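Local atomic coordinates of transcriptional repressor (Vibrio fischeri, PDB entry 3KV1), a protein that probably represses transcription as a DNA-binding regulator of the SorC family, its sugar-binding domain likely sensing a carbohydrate effector. Residues A[183-195]-A[202-215]. Sequence-based numbering, arbitrary orientation. Where two conformers were deposited one is given.
Sequences DGIVGDIGGFDFF and ADTLMRGRVIGLEM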
loop_
_atom_site.group_PDB
_atom_site.type_symbol
_atom_site.label_atom_id
_atom_site.label_comp_id
_atom_site.label_asym_id
_atom_site.label_seq_id
_atom_site.Cartn_x
_atom_site.Cartn_y
_atom_site.Cartn_z
ATOM N N ASP A 183 -24.786 -12.685 -18.157
ATOM C CA ASP A 183 -23.877 -11.754 -18.810
ATOM C C ASP A 183 -22.747 -12.392 -19.589
ATOM O O ASP A 183 -21.984 -11.690 -20.273
ATOM C CB ASP A 183 -23.411 -10.739 -17.800
ATOM C CG ASP A 183 -24.603 -9.965 -17.199
ATOM O OD1 ASP A 183 -25.544 -9.625 -17.959
ATOM O OD2 ASP A 183 -24.627 -9.734 -15.976
ATOM N N GLY A 184 -22.634 -13.717 -19.468
ATOM C CA GLY A 184 -21.721 -14.486 -20.296
ATOM C C GLY A 184 -20.239 -14.341 -19.960
ATOM O O GLY A 184 -19.384 -14.639 -20.797
ATOM N N ILE A 185 -19.932 -13.897 -18.742
ATOM C CA ILE A 185 -18.524 -13.766 -18.323
ATOM C C ILE A 185 -17.889 -15.144 -18.226
ATOM O O ILE A 185 -18.425 -16.060 -17.575
ATOM C CB ILE A 185 -18.434 -13.076 -16.946
ATOM C CG1 ILE A 185 -19.099 -11.710 -17.029
ATOM C CG2 ILE A 185 -16.963 -13.006 -16.470
ATOM C CD1 ILE A 185 -18.554 -10.819 -18.146
ATOM N N VAL A 186 -16.747 -15.315 -18.864
ATOM C CA VAL A 186 -16.044 -16.577 -18.759
ATOM C C VAL A 186 -14.663 -16.430 -18.115
ATOM O O VAL A 186 -13.998 -17.432 -17.852
ATOM C CB VAL A 186 -15.869 -17.257 -20.132
ATOM C CG1 VAL A 186 -17.243 -17.637 -20.742
ATOM C CG2 VAL A 186 -15.015 -16.378 -21.066
ATOM N N GLY A 187 -14.206 -15.209 -17.883
ATOM C CA GLY A 187 -12.892 -15.052 -17.279
ATOM C C GLY A 187 -12.586 -13.635 -16.858
ATOM O O GLY A 187 -13.353 -12.702 -17.154
ATOM N N ASP A 188 -11.481 -13.482 -16.121
ATOM C CA ASP A 188 -10.987 -12.146 -15.790
ATOM C C ASP A 188 -9.560 -12.015 -16.268
ATOM O O ASP A 188 -8.844 -13.008 -16.484
ATOM C CB ASP A 188 -10.949 -11.894 -14.285
ATOM C CG ASP A 188 -9.763 -12.585 -13.616
ATOM O OD1 ASP A 188 -9.973 -13.684 -13.084
ATOM O OD2 ASP A 188 -8.601 -12.073 -13.636
ATOM N N ILE A 189 -9.158 -10.765 -16.417
ATOM C CA ILE A 189 -7.771 -10.420 -16.664
ATOM C C ILE A 189 -7.285 -9.492 -15.573
ATOM O O ILE A 189 -7.879 -8.435 -15.330
ATOM C CB ILE A 189 -7.569 -9.823 -18.068
ATOM C CG1 ILE A 189 -6.068 -9.624 -18.354
ATOM C CG2 ILE A 189 -8.386 -8.549 -18.258
ATOM C CD1 ILE A 189 -5.711 -9.653 -19.871
ATOM N N GLY A 190 -6.193 -9.898 -14.924
ATOM C CA GLY A 190 -5.541 -9.123 -13.884
ATOM C C GLY A 190 -6.299 -9.046 -12.566
ATOM O O GLY A 190 -5.813 -8.451 -11.576
ATOM N N GLY A 191 -7.476 -9.655 -12.534
ATOM C CA GLY A 191 -8.393 -9.491 -11.413
ATOM C C GLY A 191 -9.369 -8.344 -11.533
ATOM O O GLY A 191 -10.354 -8.248 -10.774
ATOM N N PHE A 192 -9.127 -7.467 -12.499
ATOM C CA PHE A 192 -9.826 -6.178 -12.516
ATOM C C PHE A 192 -10.827 -5.965 -13.635
ATOM O O PHE A 192 -11.575 -4.975 -13.607
ATOM C CB PHE A 192 -8.826 -5.008 -12.460
ATOM C CG PHE A 192 -7.720 -5.079 -13.503
ATOM C CD1 PHE A 192 -7.987 -4.811 -14.846
ATOM C CD2 PHE A 192 -6.414 -5.383 -13.121
ATOM C CE1 PHE A 192 -6.954 -4.873 -15.803
ATOM C CE2 PHE A 192 -5.368 -5.415 -14.053
ATOM C CZ PHE A 192 -5.651 -5.163 -15.400
ATOM N N ASP A 193 -10.827 -6.835 -14.649
ATOM C CA ASP A 193 -11.867 -6.733 -15.681
ATOM C C ASP A 193 -12.218 -8.113 -16.233
ATOM O O ASP A 193 -11.478 -9.077 -16.061
ATOM C CB ASP A 193 -11.508 -5.751 -16.818
ATOM C CG ASP A 193 -12.746 -4.997 -17.380
ATOM O OD1 ASP A 193 -13.887 -5.438 -17.123
ATOM O OD2 ASP A 193 -12.587 -3.945 -18.062
ATOM N N PHE A 194 -13.372 -8.183 -16.867
ATOM C CA PHE A 194 -14.030 -9.460 -17.132
ATOM C C PHE A 194 -14.481 -9.475 -18.587
ATOM O O PHE A 194 -14.828 -8.423 -19.149
ATOM C CB PHE A 194 -15.237 -9.562 -16.178
ATOM C CG PHE A 194 -14.850 -9.343 -14.739
ATOM C CD1 PHE A 194 -14.304 -10.380 -14.003
ATOM C CD2 PHE A 194 -14.945 -8.082 -14.157
ATOM C CE1 PHE A 194 -13.868 -10.178 -12.680
ATOM C CE2 PHE A 194 -14.502 -7.847 -12.838
ATOM C CZ PHE A 194 -13.971 -8.893 -12.095
ATOM N N PHE A 195 -14.490 -10.649 -19.199
ATOM C CA PHE A 195 -14.834 -10.736 -20.615
ATOM C C PHE A 195 -15.699 -11.956 -20.944
ATOM O O PHE A 195 -15.761 -12.925 -20.168
ATOM C CB PHE A 195 -13.548 -10.807 -21.421
ATOM C CG PHE A 195 -12.581 -11.836 -20.914
ATOM C CD1 PHE A 195 -11.575 -11.483 -20.001
ATOM C CD2 PHE A 195 -12.689 -13.166 -21.321
ATOM C CE1 PHE A 195 -10.693 -12.423 -19.514
ATOM C CE2 PHE A 195 -11.802 -14.123 -20.833
ATOM C CZ PHE A 195 -10.787 -13.749 -19.919
ATOM N N ALA A 202 -18.399 -7.589 -21.330
ATOM C CA ALA A 202 -19.787 -7.698 -20.947
ATOM C C ALA A 202 -20.037 -6.697 -19.847
ATOM O O ALA A 202 -19.302 -6.654 -18.866
ATOM C CB ALA A 202 -20.110 -9.098 -20.473
ATOM N N ASP A 203 -21.052 -5.867 -20.029
ATOM C CA ASP A 203 -21.596 -5.137 -18.909
ATOM C C ASP A 203 -21.927 -6.193 -17.866
ATOM O O ASP A 203 -22.856 -6.978 -18.036
ATOM C CB ASP A 203 -22.854 -4.345 -19.312
ATOM C CG ASP A 203 -23.855 -5.182 -20.116
ATOM O OD1 ASP A 203 -23.453 -6.209 -20.711
ATOM O OD2 ASP A 203 -25.047 -4.801 -20.163
ATOM N N THR A 204 -21.138 -6.259 -16.805
ATOM C CA THR A 204 -21.482 -7.155 -15.713
ATOM C C THR A 204 -21.473 -6.370 -14.395
ATOM O O THR A 204 -20.710 -5.416 -14.240
ATOM C CB THR A 204 -20.499 -8.342 -15.635
ATOM O OG1 THR A 204 -20.730 -9.073 -14.427
ATOM C CG2 THR A 204 -19.044 -7.862 -15.672
ATOM N N LEU A 205 -22.327 -6.779 -13.460
ATOM C CA LEU A 205 -22.315 -6.179 -12.112
ATOM C C LEU A 205 -20.977 -6.359 -11.419
ATOM O O LEU A 205 -20.641 -5.579 -10.518
ATOM C CB LEU A 205 -23.401 -6.830 -11.231
ATOM C CG LEU A 205 -24.872 -6.596 -11.540
ATOM C CD1 LEU A 205 -25.732 -7.255 -10.453
ATOM C CD2 LEU A 205 -25.189 -5.110 -11.642
HETATM N N MSE A 206 -20.237 -7.392 -11.824
HETATM C CA MSE A 206 -18.976 -7.750 -11.169
HETATM C C MSE A 206 -18.003 -6.595 -11.090
HETATM O O MSE A 206 -17.414 -6.346 -10.048
HETATM C CB MSE A 206 -18.283 -8.902 -11.903
HETATM C CG MSE A 206 -19.167 -10.089 -12.150
HETATM SE SE MSE A 206 -18.096 -11.710 -12.460
HETATM C CE MSE A 206 -17.131 -11.693 -10.725
ATOM N N ARG A 207 -17.807 -5.919 -12.213
ATOM C CA ARG A 207 -16.791 -4.889 -12.294
ATOM C C ARG A 207 -17.192 -3.671 -11.455
ATOM O O ARG A 207 -16.323 -2.896 -11.017
ATOM C CB ARG A 207 -16.511 -4.527 -13.760
ATOM C CG ARG A 207 -15.285 -3.654 -13.969
ATOM C CD ARG A 207 -15.373 -2.950 -15.318
ATOM N NE ARG A 207 -15.253 -1.504 -15.167
ATOM C CZ ARG A 207 -15.472 -0.627 -16.137
ATOM N NH1 ARG A 207 -15.829 -1.043 -17.344
ATOM N NH2 ARG A 207 -15.337 0.668 -15.895
ATOM N N GLY A 208 -18.492 -3.512 -11.194
ATOM C CA GLY A 208 -18.905 -2.467 -10.262
ATOM C C GLY A 208 -18.402 -2.702 -8.837
ATOM O O GLY A 208 -18.572 -1.857 -7.961
ATOM N N ARG A 209 -17.826 -3.878 -8.587
ATOM C CA ARG A 209 -17.334 -4.204 -7.255
ATOM C C ARG A 209 -15.807 -4.203 -7.172
ATOM O O ARG A 209 -15.273 -4.631 -6.172
ATOM C CB ARG A 209 -17.812 -5.616 -6.820
ATOM C CG ARG A 209 -19.311 -5.832 -6.911
ATOM C CD ARG A 209 -20.140 -4.858 -6.061
ATOM N NE ARG A 209 -21.495 -4.861 -6.605
ATOM C CZ ARG A 209 -22.486 -5.645 -6.192
ATOM N NH1 ARG A 209 -22.332 -6.481 -5.165
ATOM N NH2 ARG A 209 -23.646 -5.586 -6.819
ATOM N N VAL A 210 -15.117 -3.754 -8.226
ATOM C CA VAL A 210 -13.652 -3.834 -8.280
ATOM C C VAL A 210 -13.040 -2.459 -8.519
ATOM O O VAL A 210 -13.547 -1.687 -9.326
ATOM C CB VAL A 210 -13.142 -4.760 -9.421
ATOM C CG1 VAL A 210 -11.625 -4.958 -9.316
ATOM C CG2 VAL A 210 -13.841 -6.094 -9.372
ATOM N N ILE A 211 -11.940 -2.157 -7.822
ATOM C CA ILE A 211 -11.234 -0.924 -8.036
ATOM C C ILE A 211 -9.902 -1.215 -8.698
ATOM O O ILE A 211 -9.047 -1.879 -8.116
ATOM C CB ILE A 211 -10.977 -0.202 -6.704
ATOM C CG1 ILE A 211 -12.335 0.281 -6.158
ATOM C CG2 ILE A 211 -10.075 0.990 -6.951
ATOM C CD1 ILE A 211 -12.265 0.868 -4.811
ATOM N N GLY A 212 -9.735 -0.753 -9.927
ATOM C CA GLY A 212 -8.479 -1.008 -10.625
ATOM C C GLY A 212 -8.614 -0.549 -12.057
ATOM O O GLY A 212 -9.577 0.162 -12.379
ATOM N N LEU A 213 -7.652 -0.924 -12.901
ATOM C CA LEU A 213 -7.741 -0.655 -14.347
ATOM C C LEU A 213 -8.902 -1.364 -15.045
ATOM O O LEU A 213 -9.573 -2.220 -14.467
ATOM C CB LEU A 213 -6.443 -1.066 -15.045
ATOM C CG LEU A 213 -5.165 -0.289 -14.687
ATOM C CD1 LEU A 213 -4.066 -0.821 -15.582
ATOM C CD2 LEU A 213 -5.349 1.224 -14.878
ATOM N N GLU A 214 -9.151 -0.978 -16.295
ATOM C CA GLU A 214 -10.160 -1.648 -17.120
ATOM C C GLU A 214 -9.588 -2.093 -18.463
ATOM O O GLU A 214 -8.438 -1.790 -18.807
ATOM C CB GLU A 214 -11.379 -0.741 -17.339
ATOM C CG GLU A 214 -11.054 0.571 -18.021
ATOM C CD GLU A 214 -12.283 1.448 -18.206
ATOM O OE1 GLU A 214 -12.602 2.226 -17.286
ATOM O OE2 GLU A 214 -12.936 1.349 -19.266
HETATM N N MSE A 215 -10.406 -2.818 -19.218
HETATM C CA MSE A 215 -9.952 -3.412 -20.486
HETATM C C MSE A 215 -9.384 -2.371 -21.451
HETATM O O MSE A 215 -8.363 -2.602 -22.086
HETATM C CB MSE A 215 -11.110 -4.145 -21.179
HETATM C CG MSE A 215 -10.605 -5.025 -22.294
HETATM SE SE MSE A 215 -9.780 -6.587 -21.501
HETATM C CE MSE A 215 -11.310 -7.347 -20.576
HETATM O O HOH W 1 -24.663 -8.434 -20.471
HETATM O O HOH W 2 -12.045 -2.469 -13.367
#
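Phe-192, in the turn of a beta hairpin, and Phe-194, on its second strand, pack against Leu-213, Met-206 and Val-210 of segment 202-215, a loop with a 3-10 turn at 207-209 that runs into helix 215-219. The hairpin pairs strands 185-189 and 193-196 and has a classic bulge where Phe-192 and Asp-193 face Ile-189. It belongs to the mixed sheet of the putative sugar-binding domain, with strand 185-189 antiparallel to strand 151-158.

The Phe-194 ring lies among Met-206, Arg-207 and Val-210. Selenomethionine Met-206 puts CB over one face, 4.2 Å from the ring centroid. Its SE stands farther out above the ring, a Met-aromatic contact. Val-210 CG2 meets the ring edge in plane, 3.9 Å from Phe-194 CZ.

With CG between its backbone N and carbonyl carbon (chi1 52°), Phe-192 runs alongside Leu-213 and turns one ring face to Leu-213 CB. Ile-189 O sits over the centre of the other face. A water lies 2.6 Å from Phe-192 O and 2.7 Å from Leu-213 O, close enough to link them.

Met-215, also selenomethionine, bends at chi2 and chi3. This brings CE to 3.9 Å from Ile-189 CG2 and to the edge of the Phe-195 ring. Asp-193 grips both sides. Its OD1 accepts from Phe-194 N at 2.8 Å. The anti lone pair of Asp-193 OD2 takes the N-H of Met-215 N, at 2.7 Å and 150°.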